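Local structure of chitin oligosaccahride binding protein NagB1 (Paenibacillus sp. FPU-7, 7EHP) at residues S4-Q9 / E38-E43; R11-L16 / S247-D252; R15-M20 / K318-L323; Y111-A116 / I306-E311; E311-Q316 / P324-S329. The protein binds chitin oligosaccharides such as N,N'-diacetylchitobiose and is probably the extracellular solute-binding component of a sugar uptake system. One frame throughout, in Å; residues are numbered along the deposited sequence.

Contact 1. Residues S4-Q9 / E38-E43; sequences SLRHTQ and ELEGVE
Arg6 and Glu40 lie side by side and point the same way from neighbouring strands, 4-7 and 38-41, which the helix 15-31 links into a beta-alpha-beta unit. The strands run parallel, 24° apart, and pair Ser4 with Glu38 through His7 with Gly41. Arg6 grips side-on: NE and NH2 both meet Glu40 OE2, at 2.9 and 2.7 Å. That oxygen lies in the guanidinium plane, yet both nitrogens reach it from the same face of the carboxylate, the two planes being 63° apart. Bends at chi2 and chi3 of Arg6 curl the chain, and its CD packs on Val42 CG2 at 3.6 Å. Arg6 NH2 also forms a salt bridge with Glu55, so the charge has two carboxylate partners.

Leu5 and Leu39 occupy the other face of the sheet, side by side and pointing the same way, with Leu39 CD2 lodged 3.7 Å from Leu5 CB. His7 shares that face; chi1 of 67° sets CG between its own backbone N and carbonyl carbon. Gly41 CA lies over one face of the His7 ring, offset toward the rim, a CH-pi contact 3.5 Å from the centroid. In the ring plane, Gln9 N donates to His7 ND1 at 2.9 Å.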
# COMPACT_ATOMS: atom_id res chain seq x y z
N SER A 4 22.57 -10.02 -1.97
CA SER A 4 21.19 -10.26 -2.37
C SER A 4 20.35 -9.01 -2.17
O SER A 4 20.45 -8.32 -1.15
CB SER A 4 20.60 -11.42 -1.58
OG SER A 4 20.97 -11.34 -0.22
N LEU A 5 19.50 -8.73 -3.16
CA LEU A 5 18.61 -7.57 -3.14
C LEU A 5 17.21 -8.10 -3.42
O LEU A 5 16.87 -8.35 -4.57
CB LEU A 5 19.02 -6.51 -4.17
CG LEU A 5 18.52 -5.08 -3.91
CD1 LEU A 5 19.20 -4.05 -4.82
CD2 LEU A 5 17.01 -4.95 -4.02
N ARG A 6 16.41 -8.24 -2.37
CA ARG A 6 15.05 -8.77 -2.50
C ARG A 6 14.07 -7.63 -2.79
O ARG A 6 14.00 -6.65 -2.04
CB ARG A 6 14.65 -9.51 -1.22
CG ARG A 6 13.14 -9.77 -1.11
CD ARG A 6 12.72 -10.99 -1.91
NE ARG A 6 13.56 -12.16 -1.66
CZ ARG A 6 13.54 -12.91 -0.56
NH1 ARG A 6 12.71 -12.64 0.45
NH2 ARG A 6 14.36 -13.94 -0.46
N HIS A 7 13.32 -7.76 -3.87
CA HIS A 7 12.34 -6.75 -4.26
C HIS A 7 11.06 -7.45 -4.69
O HIS A 7 11.03 -8.67 -4.94
CB HIS A 7 12.87 -5.90 -5.41
CG HIS A 7 13.02 -6.67 -6.68
ND1 HIS A 7 11.99 -6.84 -7.57
CD2 HIS A 7 14.06 -7.39 -7.17
CE1 HIS A 7 12.38 -7.60 -8.57
NE2 HIS A 7 13.64 -7.94 -8.36
N THR A 8 9.99 -6.67 -4.84
CA THR A 8 8.70 -7.23 -5.24
C THR A 8 8.25 -6.74 -6.60
O THR A 8 7.07 -6.88 -6.94
CB THR A 8 7.64 -6.90 -4.19
OG1 THR A 8 7.47 -5.48 -4.11
CG2 THR A 8 8.06 -7.42 -2.82
N GLN A 9 9.15 -6.16 -7.40
CA GLN A 9 8.76 -5.57 -8.68
C GLN A 9 8.78 -6.65 -9.77
O GLN A 9 9.66 -6.70 -10.62
CB GLN A 9 9.66 -4.39 -9.04
CG GLN A 9 9.72 -3.26 -7.99
CD GLN A 9 8.35 -2.90 -7.42
OE1 GLN A 9 7.41 -2.62 -8.17
NE2 GLN A 9 8.24 -2.91 -6.10
N GLU A 38 22.70 -9.39 -6.81
CA GLU A 38 21.88 -10.51 -7.26
C GLU A 38 20.44 -10.13 -6.89
O GLU A 38 20.00 -10.28 -5.75
CB GLU A 38 22.47 -11.80 -6.60
CG GLU A 38 21.72 -13.13 -6.48
CD GLU A 38 21.51 -13.89 -7.80
OE1 GLU A 38 20.54 -14.67 -7.86
OE2 GLU A 38 22.31 -13.71 -8.75
N LEU A 39 19.73 -9.55 -7.85
CA LEU A 39 18.33 -9.18 -7.66
C LEU A 39 17.47 -10.44 -7.61
O LEU A 39 17.67 -11.36 -8.40
CB LEU A 39 17.86 -8.29 -8.80
CG LEU A 39 18.32 -6.84 -8.85
CD1 LEU A 39 17.84 -6.22 -10.14
CD2 LEU A 39 17.76 -6.06 -7.66
N GLU A 40 16.52 -10.47 -6.67
CA GLU A 40 15.56 -11.57 -6.56
C GLU A 40 14.19 -10.95 -6.36
O GLU A 40 13.94 -10.30 -5.34
CB GLU A 40 15.91 -12.53 -5.42
CG GLU A 40 14.83 -13.64 -5.24
CD GLU A 40 15.02 -14.49 -4.00
OE1 GLU A 40 14.77 -15.71 -4.09
OE2 GLU A 40 15.41 -13.96 -2.92
N GLY A 41 13.30 -11.13 -7.34
CA GLY A 41 11.95 -10.63 -7.24
C GLY A 41 11.01 -11.69 -6.71
O GLY A 41 10.98 -12.82 -7.21
N VAL A 42 10.25 -11.33 -5.68
CA VAL A 42 9.27 -12.22 -5.08
C VAL A 42 7.96 -11.45 -5.00
O VAL A 42 7.95 -10.28 -4.57
CB VAL A 42 9.73 -12.70 -3.69
CG1 VAL A 42 8.64 -13.52 -3.00
CG2 VAL A 42 11.03 -13.51 -3.80
N GLU A 43 6.87 -12.07 -5.43
CA GLU A 43 5.57 -11.41 -5.40
C GLU A 43 5.29 -10.83 -4.03
O GLU A 43 5.57 -11.46 -3.01
CB GLU A 43 4.45 -12.40 -5.78
CG GLU A 43 3.13 -11.69 -6.03
CD GLU A 43 1.99 -12.66 -6.29
OE1 GLU A 43 1.93 -13.71 -5.62
OE2 GLU A 43 1.15 -12.38 -7.16

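Contact 2. Residues R11-L16 / S247-D252; sequences RDDVRL and SAALVD
Ala249 CB fits against Asp13 CB at 3.8 Å and Arg11 NH2 at 3.6 Å, and this small cluster is the close-packed part of a surface contact that buries just 166 Å². The methyl group approaches the Arg11 guanidinium obliquely. Beside it the carbonyl oxygens Asp13 O and Ala248 O, both acceptors, sit 3.2 Å apart without bonding. Arg11 and Asp13 are themselves joined by a salt bridge: Arg11 NH2 donates to Asp13 OD2 over 2.9 Å, using the lone pair that faces away from OD1, with the oxygen 16° out of the guanidinium plane. A bend at chi3 of Arg11 (57°) swings NE off the otherwise extended chain. Three basic side chains, Arg11 and Arg233 at OD2 and Lys255 at OD1, bond to the Asp13 carboxylate and would be expected to favour its ionised form.

Residues 11-14 form the turn that leads from strand 3-7 into helix 15-31, with Val14 at the N-cap position. The turn meets the end of a 3-10 segment at 247-248, in the loop that follows strand 237-243. Val14 N and Arg15 N bond back to Arg11 O and Asp12 O, which fixes the turn.

Toward the Val14 side chain the packing is looser: its CG1 comes no nearer than 4.1 Å to Ala248 CB.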
# COMPACT_ATOMS: atom_id res chain seq x y z
N ARG A 11 5.88 -7.83 -11.73
CA ARG A 11 4.92 -7.76 -12.83
C ARG A 11 5.55 -7.09 -14.05
O ARG A 11 6.33 -6.14 -13.92
CB ARG A 11 3.69 -6.97 -12.38
CG ARG A 11 2.67 -7.83 -11.67
CD ARG A 11 1.43 -7.05 -11.26
NE ARG A 11 0.74 -6.36 -12.34
CZ ARG A 11 -0.15 -5.38 -12.13
NH1 ARG A 11 -0.42 -5.02 -10.87
NH2 ARG A 11 -0.76 -4.77 -13.14
N ASP A 12 5.19 -7.58 -15.25
CA ASP A 12 5.64 -6.91 -16.47
C ASP A 12 5.17 -5.47 -16.51
O ASP A 12 5.88 -4.59 -17.02
CB ASP A 12 5.12 -7.63 -17.73
CG ASP A 12 5.64 -9.05 -17.88
OD1 ASP A 12 6.74 -9.39 -17.38
OD2 ASP A 12 4.91 -9.82 -18.52
N ASP A 13 3.96 -5.20 -16.00
CA ASP A 13 3.47 -3.83 -15.98
C ASP A 13 4.39 -2.88 -15.21
O ASP A 13 4.44 -1.69 -15.52
CB ASP A 13 2.06 -3.76 -15.38
CG ASP A 13 0.98 -4.16 -16.37
OD1 ASP A 13 1.24 -4.18 -17.61
OD2 ASP A 13 -0.14 -4.46 -15.91
N VAL A 14 5.10 -3.36 -14.18
CA VAL A 14 6.00 -2.47 -13.42
C VAL A 14 7.45 -2.61 -13.88
O VAL A 14 8.38 -2.40 -13.10
CB VAL A 14 5.89 -2.68 -11.90
CG1 VAL A 14 4.47 -2.36 -11.40
CG2 VAL A 14 6.35 -4.09 -11.46
N ARG A 15 7.64 -2.95 -15.16
CA ARG A 15 8.99 -3.16 -15.69
C ARG A 15 9.90 -1.95 -15.47
O ARG A 15 11.08 -2.11 -15.14
CB ARG A 15 8.90 -3.52 -17.18
CG ARG A 15 10.23 -3.54 -17.92
CD ARG A 15 11.16 -4.64 -17.43
NE ARG A 15 12.54 -4.40 -17.87
CZ ARG A 15 13.63 -4.81 -17.21
NH1 ARG A 15 13.51 -5.49 -16.07
NH2 ARG A 15 14.84 -4.54 -17.70
N LEU A 16 9.38 -0.73 -15.63
CA LEU A 16 10.25 0.43 -15.44
C LEU A 16 10.80 0.49 -14.02
O LEU A 16 11.96 0.89 -13.82
CB LEU A 16 9.50 1.72 -15.78
CG LEU A 16 9.22 1.90 -17.27
CD1 LEU A 16 8.21 3.02 -17.47
CD2 LEU A 16 10.51 2.19 -18.04
N SER A 247 -0.65 3.54 -10.41
CA SER A 247 -0.44 4.28 -11.64
C SER A 247 0.75 3.74 -12.44
O SER A 247 0.80 3.95 -13.66
CB SER A 247 -0.24 5.76 -11.32
OG SER A 247 1.00 5.94 -10.66
N ALA A 248 1.68 3.03 -11.80
CA ALA A 248 2.76 2.37 -12.54
C ALA A 248 2.23 1.37 -13.56
O ALA A 248 3.00 0.95 -14.44
CB ALA A 248 3.72 1.68 -11.56
N ALA A 249 0.95 1.00 -13.47
CA ALA A 249 0.33 0.02 -14.35
C ALA A 249 -0.88 0.56 -15.10
O ALA A 249 -1.66 -0.23 -15.65
CB ALA A 249 -0.07 -1.22 -13.54
N LEU A 250 -1.06 1.88 -15.16
CA LEU A 250 -2.35 2.43 -15.55
C LEU A 250 -2.35 3.23 -16.84
O LEU A 250 -3.26 3.05 -17.66
CB LEU A 250 -2.91 3.30 -14.42
CG LEU A 250 -3.61 2.54 -13.30
CD1 LEU A 250 -4.26 3.54 -12.38
CD2 LEU A 250 -4.63 1.56 -13.83
N VAL A 251 -1.40 4.15 -17.04
CA VAL A 251 -1.69 5.30 -17.90
C VAL A 251 -0.62 5.59 -18.96
O VAL A 251 -0.14 6.72 -19.10
CB VAL A 251 -1.96 6.53 -16.99
CG1 VAL A 251 -0.76 6.87 -16.09
CG2 VAL A 251 -2.44 7.71 -17.79
N ASP A 252 -0.25 4.59 -19.76
CA ASP A 252 0.68 4.88 -20.85
C ASP A 252 0.59 3.83 -21.95
O ASP A 252 0.21 2.68 -21.71
CB ASP A 252 2.12 4.98 -20.35
CG ASP A 252 3.00 5.84 -21.27
OD1 ASP A 252 2.46 6.44 -22.22
OD2 ASP A 252 4.22 5.91 -21.03

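Contact 3. Residues R15-M20 / K318-L323; sequences RLRLKM and KESGIL. With NAG (2-acetamido-2-deoxy-beta-D-glucopyranose), chain C.
In the glycan pocket, Arg17 of helix 15-31 reaches across to Ile322, tip to tip, and presents its guanidinium to a bound N-acetylglucosamine. The Arg17 chain bends at chi3 (81°), which places NE, next to Ile322 CD1. Ile322 CG1 lies 3.5 Å above the guanidinium plane, over its centre, while the acetamido oxygen NAG O7 lies in that plane at the edge. Arg17 NH1 and NH2 both donate to O7, at 3.0 and 2.9 Å, with N-H...O angles of 144° and 149°. Ile322 on the face and the two bonds at the edge together restrict how the planar group can turn. NAG O1 is also close to Arg17 NH1, at 2.9 Å. Asp44 and Asn284 also hydrogen-bond to this sugar.

This is the sugar site of a bacterial solute-binding protein, built here where the N-terminal part of helix 15-31 meets the end of helix 310-320. Gly321, with positive phi, leads on to Ile322. Ser320 OG rests on helix 15-31, 3.9 Å from Leu16 CB and 4.0 Å from Arg17 CG. Farther out, Leu16 CD1 touches Glu319 O, and one water donates both to Leu16 O and to Glu319 OE2, the latter at 2.6 Å; Glu319 OE1 pairs with Arg315.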
# COMPACT_ATOMS: atom_id res chain seq x y z
N ARG A 15 7.64 -2.95 -15.16
CA ARG A 15 8.99 -3.16 -15.69
C ARG A 15 9.90 -1.95 -15.47
O ARG A 15 11.08 -2.11 -15.14
CB ARG A 15 8.90 -3.52 -17.18
CG ARG A 15 10.23 -3.54 -17.92
CD ARG A 15 11.16 -4.64 -17.43
NE ARG A 15 12.54 -4.40 -17.87
CZ ARG A 15 13.63 -4.81 -17.21
NH1 ARG A 15 13.51 -5.49 -16.07
NH2 ARG A 15 14.84 -4.54 -17.70
N LEU A 16 9.38 -0.73 -15.63
CA LEU A 16 10.25 0.43 -15.44
C LEU A 16 10.80 0.49 -14.02
O LEU A 16 11.96 0.89 -13.82
CB LEU A 16 9.50 1.72 -15.78
CG LEU A 16 9.22 1.90 -17.27
CD1 LEU A 16 8.21 3.02 -17.47
CD2 LEU A 16 10.51 2.19 -18.04
N ARG A 17 10.00 0.07 -13.02
CA ARG A 17 10.50 0.05 -11.64
C ARG A 17 11.61 -0.97 -11.46
O ARG A 17 12.57 -0.72 -10.72
CB ARG A 17 9.35 -0.23 -10.67
CG ARG A 17 8.24 0.82 -10.70
CD ARG A 17 7.30 0.65 -9.52
NE ARG A 17 7.83 1.26 -8.30
CZ ARG A 17 7.14 1.36 -7.16
NH1 ARG A 17 5.91 0.89 -7.10
NH2 ARG A 17 7.69 1.92 -6.09
N LEU A 18 11.51 -2.14 -12.11
CA LEU A 18 12.59 -3.12 -12.03
C LEU A 18 13.82 -2.63 -12.79
O LEU A 18 14.96 -2.78 -12.31
CB LEU A 18 12.15 -4.47 -12.55
CG LEU A 18 13.18 -5.62 -12.51
CD1 LEU A 18 13.94 -5.71 -11.18
CD2 LEU A 18 12.50 -6.94 -12.84
N LYS A 19 13.62 -2.07 -13.97
CA LYS A 19 14.72 -1.50 -14.73
C LYS A 19 15.48 -0.46 -13.91
O LYS A 19 16.72 -0.39 -13.98
CB LYS A 19 14.20 -0.89 -16.03
CG LYS A 19 15.28 -0.26 -16.90
CD LYS A 19 16.40 -1.25 -17.23
CE LYS A 19 17.16 -0.80 -18.47
NZ LYS A 19 18.02 0.37 -18.15
N MET A 20 14.78 0.32 -13.08
CA MET A 20 15.47 1.26 -12.20
C MET A 20 16.30 0.51 -11.17
O MET A 20 17.44 0.88 -10.89
CB MET A 20 14.48 2.22 -11.52
CG MET A 20 15.12 3.44 -10.86
SD MET A 20 13.99 4.66 -10.12
CE MET A 20 13.93 4.08 -8.42
N LYS A 318 8.28 10.52 -12.39
CA LYS A 318 8.05 10.85 -13.80
C LYS A 318 7.69 9.61 -14.60
O LYS A 318 6.78 9.65 -15.44
CB LYS A 318 9.31 11.52 -14.36
CG LYS A 318 9.24 12.02 -15.80
CD LYS A 318 10.65 12.33 -16.30
CE LYS A 318 10.67 13.02 -17.66
NZ LYS A 318 12.08 13.29 -18.10
N GLU A 319 8.39 8.50 -14.36
CA GLU A 319 8.22 7.29 -15.16
C GLU A 319 6.97 6.50 -14.78
O GLU A 319 6.37 5.85 -15.64
CB GLU A 319 9.44 6.39 -14.98
CG GLU A 319 10.63 6.79 -15.81
CD GLU A 319 11.75 5.81 -15.67
OE1 GLU A 319 12.80 6.02 -16.32
OE2 GLU A 319 11.60 4.83 -14.88
N SER A 320 6.60 6.52 -13.52
CA SER A 320 5.66 5.55 -13.02
C SER A 320 4.65 6.12 -12.04
O SER A 320 3.79 5.37 -11.58
CB SER A 320 6.41 4.37 -12.37
OG SER A 320 7.09 3.57 -13.33
N GLY A 321 4.73 7.41 -11.71
CA GLY A 321 3.74 8.05 -10.86
C GLY A 321 3.94 7.84 -9.37
O GLY A 321 3.08 8.24 -8.58
N ILE A 322 5.04 7.21 -8.97
CA ILE A 322 5.24 6.93 -7.55
C ILE A 322 5.60 8.21 -6.80
O ILE A 322 6.59 8.87 -7.12
CB ILE A 322 6.27 5.81 -7.34
CG1 ILE A 322 5.69 4.48 -7.82
CG2 ILE A 322 6.65 5.69 -5.89
CD1 ILE A 322 5.91 4.19 -9.18
N LEU A 323 4.81 8.53 -5.79
CA LEU A 323 4.97 9.77 -5.05
C LEU A 323 6.20 9.71 -4.14
O LEU A 323 6.46 8.69 -3.49
CB LEU A 323 3.71 10.05 -4.23
CG LEU A 323 2.44 10.05 -5.09
CD1 LEU A 323 1.19 10.18 -4.22
CD2 LEU A 323 2.47 11.14 -6.15
C1 NAG C . 4.36 -1.62 -4.05
C2 NAG C . 4.16 -0.57 -2.96
C3 NAG C . 3.45 -1.19 -1.75
C4 NAG C . 2.22 -2.00 -2.17
C5 NAG C . 2.53 -2.89 -3.39
C6 NAG C . 1.34 -3.63 -3.96
C7 NAG C . 5.99 1.06 -3.17
C8 NAG C . 7.28 1.56 -2.57
N2 NAG C . 5.42 0.03 -2.55
O1 NAG C . 5.04 -1.06 -5.12
O3 NAG C . 3.11 -0.15 -0.84
O4 NAG C . 1.94 -2.91 -1.11
O5 NAG C . 3.10 -2.12 -4.45
O6 NAG C . 1.79 -4.64 -4.86
O7 NAG C . 5.51 1.57 -4.18
O HOH W 1 13.11 2.82 -15.47

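Contact 4. Residues Y111-A116 / I306-E311; sequences YGLPTA and IMYSEE
Tyr308 has both ring faces occupied: Met307 CG from its own segment lies 3.9 Å above the centre of one, and Leu113 CD1 sits on the opposite face, displaced toward the rim. At the ring's edge, near its plane, Pro114 O approaches CE1 to 3.3 Å. The ring comes from the turn between helices 294-307 and 310-320 and is sandwiched between Met307 and Leu113, the latter on strand 109-125 of the mixed sheet. Tyr308 is the centre of an inverse gamma turn there, and Ser309 N-caps the next helix.

Leu113 CD1 makes a CH-pi contact, 3.9 Å from the ring centroid and 20° off its normal. The side chains cross obliquely, and Leu113 CB presses closer, 3.4 Å from Tyr308 CZ. With chi1 of -59°, Tyr308 CG stands anti to its carbonyl carbon, beside the backbone N. Thr115 adds its methyl: CG2 touches both Tyr308 OH and Met307 CG, the latter at 3.9 Å. Thr115 and Ala116 also touch a bound N-acetylglucosamine, so Tyr308 packs on a residue of the glycan pocket. Tyr286 of strand 277-288 also packs on Thr115, Met307 and Tyr308.

All five residues that touch here are buried, and the phenol finds its polar partner in the strand backbone: Tyr308 OH donates to Leu113 O at 2.7 Å, from 43° above the carbonyl plane.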
# COMPACT_ATOMS: atom_id res chain seq x y z
N TYR A 111 15.43 1.81 11.24
CA TYR A 111 15.76 0.47 10.74
C TYR A 111 15.24 0.20 9.33
O TYR A 111 15.34 -0.95 8.86
CB TYR A 111 15.26 -0.61 11.69
CG TYR A 111 15.83 -0.52 13.11
CD1 TYR A 111 15.32 0.40 14.02
CD2 TYR A 111 16.88 -1.35 13.52
CE1 TYR A 111 15.82 0.49 15.31
CE2 TYR A 111 17.40 -1.26 14.82
CZ TYR A 111 16.86 -0.34 15.71
OH TYR A 111 17.32 -0.22 17.00
N GLY A 112 14.72 1.20 8.64
CA GLY A 112 14.42 1.07 7.23
C GLY A 112 14.17 2.45 6.67
O GLY A 112 14.09 3.44 7.40
N LEU A 113 14.08 2.51 5.34
CA LEU A 113 13.88 3.77 4.64
C LEU A 113 12.74 3.61 3.64
O LEU A 113 12.82 2.73 2.76
CB LEU A 113 15.17 4.23 3.93
CG LEU A 113 16.40 4.50 4.82
CD1 LEU A 113 17.66 4.80 3.98
CD2 LEU A 113 16.12 5.63 5.82
N PRO A 114 11.69 4.42 3.73
CA PRO A 114 10.61 4.34 2.74
C PRO A 114 11.09 4.89 1.41
O PRO A 114 11.77 5.91 1.35
CB PRO A 114 9.52 5.23 3.34
CG PRO A 114 10.28 6.24 4.12
CD PRO A 114 11.39 5.44 4.76
N THR A 115 10.74 4.18 0.33
CA THR A 115 11.07 4.67 -1.00
C THR A 115 9.95 5.47 -1.61
O THR A 115 10.17 6.09 -2.66
CB THR A 115 11.40 3.53 -1.96
OG1 THR A 115 10.31 2.60 -1.99
CG2 THR A 115 12.73 2.82 -1.58
N ALA A 116 8.76 5.44 -1.02
CA ALA A 116 7.60 6.11 -1.58
C ALA A 116 6.70 6.63 -0.48
O ALA A 116 6.70 6.12 0.64
CB ALA A 116 6.78 5.17 -2.47
N ILE A 306 22.26 5.76 -3.84
CA ILE A 306 21.68 5.87 -5.18
C ILE A 306 20.15 5.89 -5.11
O ILE A 306 19.50 6.79 -5.66
CB ILE A 306 22.20 4.73 -6.07
CG1 ILE A 306 23.73 4.82 -6.17
CG2 ILE A 306 21.58 4.78 -7.46
CD1 ILE A 306 24.44 3.48 -6.36
N MET A 307 19.54 4.92 -4.41
CA MET A 307 18.07 4.85 -4.39
C MET A 307 17.46 6.09 -3.74
O MET A 307 16.50 6.66 -4.26
CB MET A 307 17.63 3.59 -3.65
CG MET A 307 16.11 3.46 -3.41
SD MET A 307 15.15 3.36 -4.94
CE MET A 307 15.06 1.59 -5.19
N TYR A 308 18.02 6.52 -2.62
CA TYR A 308 17.43 7.62 -1.85
C TYR A 308 18.11 8.93 -2.25
O TYR A 308 18.79 9.59 -1.48
CB TYR A 308 17.55 7.33 -0.36
CG TYR A 308 16.85 6.04 -0.00
CD1 TYR A 308 15.47 6.01 0.15
CD2 TYR A 308 17.57 4.86 0.18
CE1 TYR A 308 14.81 4.84 0.46
CE2 TYR A 308 16.92 3.68 0.49
CZ TYR A 308 15.54 3.68 0.64
OH TYR A 308 14.88 2.52 0.96
N SER A 309 17.88 9.29 -3.50
CA SER A 309 18.44 10.48 -4.10
C SER A 309 17.33 11.19 -4.84
O SER A 309 16.32 10.58 -5.23
CB SER A 309 19.58 10.16 -5.07
OG SER A 309 19.03 9.55 -6.24
N GLU A 310 17.52 12.49 -5.07
CA GLU A 310 16.52 13.22 -5.81
C GLU A 310 16.42 12.72 -7.25
O GLU A 310 15.32 12.71 -7.82
CB GLU A 310 16.79 14.72 -5.72
CG GLU A 310 15.90 15.57 -6.60
CD GLU A 310 15.78 17.00 -6.11
OE1 GLU A 310 16.13 17.26 -4.93
OE2 GLU A 310 15.31 17.85 -6.90
N GLU A 311 17.53 12.23 -7.81
CA GLU A 311 17.51 11.67 -9.15
C GLU A 311 16.55 10.48 -9.23
O GLU A 311 15.71 10.40 -10.13
CB GLU A 311 18.91 11.24 -9.59
CG GLU A 311 18.89 10.33 -10.82
CD GLU A 311 20.22 9.67 -11.13
OE1 GLU A 311 21.15 9.74 -10.31
OE2 GLU A 311 20.32 9.05 -12.21

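Contact 5. Residues E311-Q316 / P324-S329; sequences EMQKRQ and PAMKLS
Gln313 OE1 accepts from two successive backbone amides, Met326 N at 3.1 Å and, more weakly, Ala325 N at 2.8 Å. The N-H...O angles, 150° and 127°, set the two apart; the Met326 donor is tilted 32° from the amide carbonyl plane. A bend at chi2 turns Gln313 CD off the line of the chain. The amide nitrogen is held as well, since NE2 donates to Thr115 O in strand 109-125.

The side chain therefore ties helix 310-320 to the irregular loop that leads from strand 323-324 to helix 336-344, and to the sheet as well. Met326 crosses Gln313 at about a right angle, its SD 3.7 Å from Gln313 CG. Pro324 CB adds a contact with Gln313 OE1 at 3.5 Å.

Alongside, Lys314 and Leu328 slide past each other in opposite directions, with Lys314 CG 4.0 Å from Leu328 CD2. Lys314 NZ continues to a salt bridge with Glu310.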
# COMPACT_ATOMS: atom_id res chain seq x y z
N GLU A 311 17.53 12.23 -7.81
CA GLU A 311 17.51 11.67 -9.15
C GLU A 311 16.55 10.48 -9.23
O GLU A 311 15.71 10.40 -10.13
CB GLU A 311 18.91 11.24 -9.59
CG GLU A 311 18.89 10.33 -10.82
CD GLU A 311 20.22 9.67 -11.13
OE1 GLU A 311 21.15 9.74 -10.31
OE2 GLU A 311 20.32 9.05 -12.21
N MET A 312 16.67 9.54 -8.30
CA MET A 312 15.84 8.35 -8.45
C MET A 312 14.40 8.62 -8.01
O MET A 312 13.46 8.11 -8.62
CB MET A 312 16.46 7.19 -7.68
CG MET A 312 17.74 6.65 -8.31
SD MET A 312 17.46 5.99 -9.97
CE MET A 312 19.12 5.94 -10.68
N GLN A 313 14.22 9.44 -6.97
CA GLN A 313 12.89 9.85 -6.54
C GLN A 313 12.13 10.53 -7.67
O GLN A 313 10.94 10.25 -7.90
CB GLN A 313 12.98 10.77 -5.33
CG GLN A 313 13.41 10.07 -4.06
CD GLN A 313 12.27 9.32 -3.40
OE1 GLN A 313 11.42 9.92 -2.73
NE2 GLN A 313 12.25 8.00 -3.57
N LYS A 314 12.79 11.45 -8.38
CA LYS A 314 12.13 12.11 -9.51
C LYS A 314 11.86 11.13 -10.64
O LYS A 314 10.80 11.18 -11.28
CB LYS A 314 12.98 13.27 -10.03
CG LYS A 314 12.86 14.57 -9.26
CD LYS A 314 13.82 15.61 -9.83
CE LYS A 314 13.41 17.02 -9.45
NZ LYS A 314 14.56 17.95 -9.61
N ARG A 315 12.82 10.24 -10.91
CA ARG A 315 12.67 9.29 -12.01
C ARG A 315 11.42 8.43 -11.83
O ARG A 315 10.60 8.29 -12.76
CB ARG A 315 13.93 8.43 -12.11
CG ARG A 315 13.81 7.28 -13.11
CD ARG A 315 15.16 6.67 -13.44
NE ARG A 315 15.02 5.42 -14.20
CZ ARG A 315 16.03 4.60 -14.49
NH1 ARG A 315 17.26 4.90 -14.09
NH2 ARG A 315 15.81 3.48 -15.18
N GLN A 316 11.24 7.85 -10.65
CA GLN A 316 10.11 6.96 -10.44
C GLN A 316 8.81 7.75 -10.41
O GLN A 316 7.75 7.21 -10.75
CB GLN A 316 10.29 6.15 -9.16
CG GLN A 316 10.29 7.01 -7.91
CD GLN A 316 10.29 6.19 -6.64
OE1 GLN A 316 10.73 5.04 -6.64
NE2 GLN A 316 9.80 6.78 -5.54
N PRO A 324 6.97 10.80 -4.06
CA PRO A 324 8.26 10.74 -3.38
C PRO A 324 8.10 10.58 -1.88
O PRO A 324 7.19 11.15 -1.27
CB PRO A 324 8.89 12.09 -3.72
CG PRO A 324 7.72 12.99 -3.93
CD PRO A 324 6.74 12.12 -4.68
N ALA A 325 9.01 9.82 -1.29
CA ALA A 325 9.11 9.77 0.16
C ALA A 325 10.05 10.83 0.72
O ALA A 325 10.00 11.09 1.93
CB ALA A 325 9.58 8.38 0.62
N MET A 326 10.88 11.46 -0.11
CA MET A 326 11.83 12.48 0.36
C MET A 326 11.42 13.88 -0.10
O MET A 326 10.53 14.06 -0.94
CB MET A 326 13.27 12.16 -0.09
CG MET A 326 13.65 10.67 -0.03
SD MET A 326 15.22 10.21 -0.82
CE MET A 326 16.40 10.74 0.38
N LYS A 327 12.08 14.88 0.48
CA LYS A 327 11.86 16.27 0.09
C LYS A 327 12.54 16.55 -1.25
O LYS A 327 13.72 16.25 -1.42
CB LYS A 327 12.38 17.23 1.16
CG LYS A 327 11.85 16.97 2.57
CD LYS A 327 11.59 18.27 3.33
CE LYS A 327 11.20 18.05 4.80
NZ LYS A 327 12.36 17.66 5.67
N LEU A 328 11.79 17.12 -2.20
CA LEU A 328 12.26 17.36 -3.55
C LEU A 328 12.40 18.86 -3.84
O LEU A 328 11.71 19.69 -3.24
CB LEU A 328 11.32 16.74 -4.59
CG LEU A 328 11.62 15.32 -5.05
CD1 LEU A 328 11.69 14.37 -3.88
CD2 LEU A 328 10.55 14.86 -6.01
N SER A 329 13.29 19.18 -4.80
CA SER A 329 13.54 20.57 -5.19
C SER A 329 12.53 21.04 -6.23
O SER A 329 12.02 22.17 -6.14
CB SER A 329 14.96 20.73 -5.73
OG SER A 329 15.96 20.59 -4.73

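Overall arrangement
Contact 1 lies on the neighbouring parallel strands 3-7 and 37-41 of the sheet and joins the others through Gln9, which touches Val14 of contact 2 and Arg17 of contact 3. Contacts 2 and 3 share Arg15 and Leu16 of helix 15-31, their centres about 8 Å apart; contacts 4 and 5 are equally close and share Glu311. Helix 310-320 serves contacts 3, 4 and 5. Along the chain, contact 4 is nested within the loop closed by contact 3, and contact 1 closes before contacts 4 and 5 open. Since Gln9, Arg17, Thr115 and Ala116 all belong to the glycan pocket, contacts 1, 3 and 4 bring sequence-distant segments to one sugar site.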